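Local coordinates for protein voltage-sensor containing phosphatase (PDB 3V0D) that probably dephosphorylates membrane phosphoinositides under the control of a voltage sensor, using a PTEN-like phosphatase domain joined to a C2 domain, at residues I212-M225 / C237-Y249. The protein carries 1 engineered substitution. Numbering follows the deposited sequence. Where two conformers were deposited one is given.
Sequences IQGVGRGNGSDLSM and CKFAEGYNCALQY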
loop_
_atom_site.group_PDB
_atom_site.type_symbol
_atom_site.label_atom_id
_atom_site.label_comp_id
_atom_site.label_asym_id
_atom_site.label_seq_id
_atom_site.Cartn_x
_atom_site.Cartn_y
_atom_site.Cartn_z
ATOM N N ILE A 212 -8.599 -21.747 9.917
ATOM C CA ILE A 212 -7.185 -22.123 9.953
ATOM C C ILE A 212 -6.897 -23.467 9.259
ATOM O O ILE A 212 -5.783 -23.688 8.795
ATOM C CB ILE A 212 -6.641 -22.056 11.412
ATOM C CG1 ILE A 212 -5.101 -22.083 11.465
ATOM C CG2 ILE A 212 -7.224 -23.171 12.298
ATOM C CD1 ILE A 212 -4.446 -20.830 10.907
ATOM N N GLN A 213 -7.887 -24.361 9.161
ATOM C CA GLN A 213 -7.658 -25.633 8.487
ATOM C C GLN A 213 -7.126 -25.389 7.074
ATOM O O GLN A 213 -7.636 -24.522 6.367
ATOM C CB GLN A 213 -8.947 -26.475 8.473
ATOM C CG GLN A 213 -9.023 -27.617 7.430
ATOM C CD GLN A 213 -9.775 -27.203 6.167
ATOM O OE1 GLN A 213 -11.001 -27.051 6.177
ATOM N NE2 GLN A 213 -9.052 -27.052 5.070
ATOM N N GLY A 214 -6.107 -26.160 6.681
ATOM C CA GLY A 214 -5.511 -26.081 5.354
ATOM C C GLY A 214 -4.489 -24.963 5.204
ATOM O O GLY A 214 -3.867 -24.861 4.147
ATOM N N VAL A 215 -4.327 -24.121 6.236
ATOM C CA VAL A 215 -3.362 -23.024 6.224
ATOM C C VAL A 215 -2.124 -23.508 6.989
ATOM O O VAL A 215 -2.166 -23.655 8.207
ATOM C CB VAL A 215 -3.948 -21.736 6.895
ATOM C CG1 VAL A 215 -2.908 -20.619 6.851
ATOM C CG2 VAL A 215 -5.238 -21.310 6.178
ATOM N N GLY A 216 -1.043 -23.798 6.265
ATOM C CA GLY A 216 0.144 -24.402 6.885
ATOM C C GLY A 216 -0.215 -25.730 7.537
ATOM O O GLY A 216 -0.830 -26.591 6.896
ATOM N N ARG A 217 0.110 -25.881 8.819
ATOM C CA ARG A 217 -0.211 -27.103 9.558
ATOM C C ARG A 217 -1.665 -27.154 10.000
ATOM O O ARG A 217 -2.118 -28.177 10.529
ATOM C CB ARG A 217 0.668 -27.212 10.807
ATOM C CG ARG A 217 2.119 -27.582 10.558
ATOM C CD ARG A 217 2.280 -28.944 9.909
ATOM N NE ARG A 217 2.149 -30.060 10.845
ATOM C CZ ARG A 217 1.113 -30.893 10.898
ATOM N NH1 ARG A 217 0.089 -30.756 10.062
ATOM N NH2 ARG A 217 1.097 -31.872 11.792
ATOM N N GLY A 218 -2.392 -26.054 9.805
ATOM C CA GLY A 218 -3.837 -26.053 10.069
ATOM C C GLY A 218 -4.217 -25.881 11.523
ATOM O O GLY A 218 -5.371 -26.069 11.886
ATOM N N ASN A 219 -3.249 -25.496 12.364
ATOM C CA ASN A 219 -3.502 -25.354 13.791
ATOM C C ASN A 219 -2.672 -24.248 14.440
ATOM O O ASN A 219 -2.552 -24.198 15.669
ATOM C CB ASN A 219 -3.257 -26.690 14.505
ATOM C CG ASN A 219 -1.841 -27.173 14.322
ATOM O OD1 ASN A 219 -0.969 -26.415 13.892
ATOM N ND2 ASN A 219 -1.592 -28.429 14.647
ATOM N N GLY A 220 -2.087 -23.381 13.616
ATOM C CA GLY A 220 -1.269 -22.282 14.117
ATOM C C GLY A 220 0.164 -22.644 14.456
ATOM O O GLY A 220 0.971 -21.746 14.662
ATOM N N SER A 221 0.512 -23.935 14.507
ATOM C CA SER A 221 1.801 -24.338 15.027
ATOM C C SER A 221 2.966 -23.908 14.149
ATOM O O SER A 221 4.091 -23.817 14.644
ATOM C CB SER A 221 1.852 -25.857 15.253
ATOM O OG SER A 221 1.758 -26.574 14.025
ATOM N N ASP A 222 2.732 -23.676 12.859
ATOM C CA ASP A 222 3.788 -23.235 11.963
ATOM C C ASP A 222 3.992 -21.713 11.972
ATOM O O ASP A 222 4.946 -21.244 11.367
ATOM C CB ASP A 222 3.490 -23.678 10.519
ATOM C CG ASP A 222 2.091 -23.268 10.057
ATOM O OD1 ASP A 222 1.120 -23.776 10.647
ATOM O OD2 ASP A 222 1.970 -22.433 9.130
ATOM N N LEU A 223 3.096 -20.960 12.605
ATOM C CA LEU A 223 3.038 -19.520 12.402
ATOM C C LEU A 223 3.857 -18.715 13.401
ATOM O O LEU A 223 3.996 -19.078 14.582
ATOM C CB LEU A 223 1.579 -19.041 12.446
ATOM C CG LEU A 223 0.661 -19.563 11.330
ATOM C CD1 LEU A 223 -0.762 -19.085 11.561
ATOM C CD2 LEU A 223 1.156 -19.162 9.941
ATOM N N SER A 224 4.308 -17.572 12.914
ATOM C CA SER A 224 4.883 -16.535 13.760
ATOM C C SER A 224 4.348 -15.199 13.256
ATOM O O SER A 224 3.887 -15.084 12.118
ATOM C CB SER A 224 6.412 -16.584 13.765
ATOM O OG SER A 224 6.911 -16.573 12.456
ATOM N N MET A 225 4.427 -14.184 14.112
ATOM C CA MET A 225 3.888 -12.862 13.794
ATOM C C MET A 225 4.923 -11.820 14.177
ATOM O O MET A 225 5.408 -11.819 15.309
ATOM C CB MET A 225 2.587 -12.612 14.558
ATOM C CG MET A 225 1.929 -11.288 14.218
ATOM S SD MET A 225 0.451 -10.953 15.180
ATOM C CE MET A 225 1.184 -10.570 16.767
ATOM N N CYS A 237 6.502 -12.844 17.726
ATOM C CA CYS A 237 5.805 -13.904 18.455
ATOM C C CYS A 237 5.922 -15.197 17.663
ATOM O O CYS A 237 5.658 -15.207 16.468
ATOM C CB CYS A 237 4.317 -13.590 18.583
ATOM S SG CYS A 237 3.955 -12.007 19.415
ATOM N N LYS A 238 6.297 -16.283 18.329
ATOM C CA LYS A 238 6.397 -17.596 17.670
ATOM C C LYS A 238 5.402 -18.496 18.380
ATOM O O LYS A 238 5.532 -18.774 19.572
ATOM C CB LYS A 238 7.826 -18.158 17.710
ATOM C CG LYS A 238 8.873 -17.166 17.226
ATOM C CD LYS A 238 10.260 -17.757 17.246
ATOM C CE LYS A 238 11.279 -16.725 16.834
ATOM N NZ LYS A 238 12.641 -17.284 16.703
ATOM N N PHE A 239 4.370 -18.899 17.649
ATOM C CA PHE A 239 3.166 -19.428 18.299
ATOM C C PHE A 239 3.372 -20.776 18.985
ATOM O O PHE A 239 2.960 -20.942 20.132
ATOM C CB PHE A 239 2.029 -19.547 17.274
ATOM C CG PHE A 239 1.481 -18.232 16.737
ATOM C CD1 PHE A 239 1.995 -16.971 17.093
ATOM C CD2 PHE A 239 0.413 -18.291 15.838
ATOM C CE1 PHE A 239 1.437 -15.807 16.557
ATOM C CE2 PHE A 239 -0.121 -17.150 15.288
ATOM C CZ PHE A 239 0.386 -15.904 15.649
ATOM N N ALA A 240 3.969 -21.745 18.294
ATOM C CA ALA A 240 4.080 -23.098 18.875
ATOM C C ALA A 240 4.858 -23.070 20.182
ATOM O O ALA A 240 4.536 -23.787 21.138
ATOM C CB ALA A 240 4.741 -24.051 17.894
ATOM N N GLU A 241 5.910 -22.261 20.199
ATOM C CA GLU A 241 6.868 -22.259 21.296
ATOM C C GLU A 241 6.469 -21.345 22.448
ATOM O O GLU A 241 7.072 -21.403 23.532
ATOM C CB GLU A 241 8.276 -21.909 20.806
ATOM C CG GLU A 241 8.780 -22.823 19.689
ATOM C CD GLU A 241 8.349 -22.372 18.259
ATOM O OE1 GLU A 241 7.454 -21.490 18.051
ATOM O OE2 GLU A 241 8.940 -22.946 17.311
ATOM N N GLY A 242 5.501 -20.463 22.225
ATOM C CA GLY A 242 5.136 -19.507 23.267
ATOM C C GLY A 242 6.146 -18.385 23.419
ATOM O O GLY A 242 6.228 -17.780 24.465
ATOM N N TYR A 243 6.863 -18.054 22.342
ATOM C CA TYR A 243 7.826 -16.955 22.371
ATOM C C TYR A 243 7.025 -15.657 22.263
ATOM O O TYR A 243 6.402 -15.377 21.224
ATOM C CB TYR A 243 8.749 -17.176 21.187
ATOM C CG TYR A 243 9.899 -16.228 20.931
ATOM C CD1 TYR A 243 9.688 -14.898 20.535
ATOM C CD2 TYR A 243 11.195 -16.698 20.933
ATOM C CE1 TYR A 243 10.758 -14.063 20.199
ATOM C CE2 TYR A 243 12.254 -15.880 20.608
ATOM C CZ TYR A 243 12.030 -14.566 20.228
ATOM O OH TYR A 243 13.122 -13.778 19.909
ATOM N N ASN A 244 6.994 -14.898 23.363
ATOM C CA ASN A 244 6.153 -13.699 23.496
ATOM C C ASN A 244 4.676 -13.953 23.210
ATOM O O ASN A 244 3.970 -13.037 22.774
ATOM C CB ASN A 244 6.646 -12.532 22.626
ATOM C CG ASN A 244 7.941 -11.953 23.087
ATOM O OD1 ASN A 244 8.179 -11.781 24.298
ATOM N ND2 ASN A 244 8.791 -11.601 22.126
ATOM N N CYS A 245 4.160 -15.150 23.515
ATOM C CA CYS A 245 2.754 -15.409 23.219
ATOM C C CYS A 245 2.303 -16.698 23.888
ATOM O O CYS A 245 3.094 -17.415 24.491
ATOM C CB CYS A 245 2.506 -15.479 21.688
ATOM S SG CYS A 245 3.290 -16.885 20.908
ATOM N N ALA A 246 1.011 -16.977 23.757
ATOM C CA ALA A 246 0.420 -18.240 24.204
ATOM C C ALA A 246 -0.686 -18.628 23.238
ATOM O O ALA A 246 -1.692 -17.929 23.115
ATOM C CB ALA A 246 -0.114 -18.126 25.618
ATOM N N LEU A 247 -0.502 -19.744 22.547
ATOM C CA LEU A 247 -1.415 -20.200 21.511
ATOM C C LEU A 247 -2.478 -21.147 22.023
ATOM O O LEU A 247 -2.172 -22.062 22.787
ATOM C CB LEU A 247 -0.582 -20.958 20.475
ATOM C CG LEU A 247 -1.314 -21.670 19.330
ATOM C CD1 LEU A 247 -1.989 -20.669 18.436
ATOM C CD2 LEU A 247 -0.358 -22.552 18.535
ATOM N N GLN A 248 -3.707 -20.947 21.550
ATOM C CA GLN A 248 -4.803 -21.904 21.740
ATOM C C GLN A 248 -5.424 -22.226 20.373
ATOM O O GLN A 248 -5.709 -21.333 19.579
ATOM C CB GLN A 248 -5.862 -21.351 22.716
ATOM C CG GLN A 248 -7.068 -22.279 22.921
ATOM C CD GLN A 248 -8.172 -21.724 23.848
ATOM O OE1 GLN A 248 -8.144 -20.562 24.271
ATOM N NE2 GLN A 248 -9.162 -22.565 24.154
ATOM N N TYR A 249 -5.593 -23.508 20.085
ATOM C CA TYR A 249 -6.227 -23.956 18.859
ATOM C C TYR A 249 -7.565 -24.594 19.217
ATOM O O TYR A 249 -7.632 -25.411 20.154
ATOM C CB TYR A 249 -5.325 -24.981 18.161
ATOM C CG TYR A 249 -5.984 -25.751 17.048
ATOM C CD1 TYR A 249 -6.555 -25.106 15.953
ATOM C CD2 TYR A 249 -6.012 -27.136 17.074
ATOM C CE1 TYR A 249 -7.167 -25.826 14.920
ATOM C CE2 TYR A 249 -6.600 -27.858 16.054
ATOM C CZ TYR A 249 -7.172 -27.205 14.977
ATOM O OH TYR A 249 -7.758 -27.948 13.968
HETATM O O HOH W 1 5.001 -21.431 15.608
#
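Met225 and Cys237 form an antiparallel hydrogen-bonded pair in a beta hairpin of the PTEN-type C2 domain, a beta sandwich. Met225 N gives a bond of 2.8 Å to Cys237 O, and Cys237 N returns one to Met225 O. Beyond the non-hydrogen-bonded pair Ser224-Lys238, Phe239 N bonds to Leu223 O at 3.1 Å.

Strand 232-238 ends here, and the chain turns away through residues 239-244 to strand 245-250 of the other sheet. Phe239 sits at this departure. Its CG lies anti to the carbonyl carbon (chi1 -68°), which turns the ring in between the sheets. Leu223 CB touches Phe239 CD2 at 3.7 Å, and Met225 CB touches Phe239 CE1 at 3.9 Å. The Phe239 side chain also touches Val207 and Cys258 of the second sheet. The Met225 chain is extended until chi3 (73°), where it bends, and its CE packs on Cys237 SG.

A water accepts from Ala240 N, and its oxygen lies 2.7 Å from Ser221 O and 2.8 Å from Leu223 O, linking the two backbones where the strands part.

At the far end Tyr249 lies against the loop before strand 223-229. Ile212 CG2 meets Tyr249 CE1 at the ring edge. Asn219 OD1 takes Ser221 N in an Asx turn and Ser221 OG on a lone pair; these two donors help to hold the amide's rotation. Asn219 CB makes a CH-pi contact with Tyr249, 3.6 Å from the ring centroid and 5° off its normal.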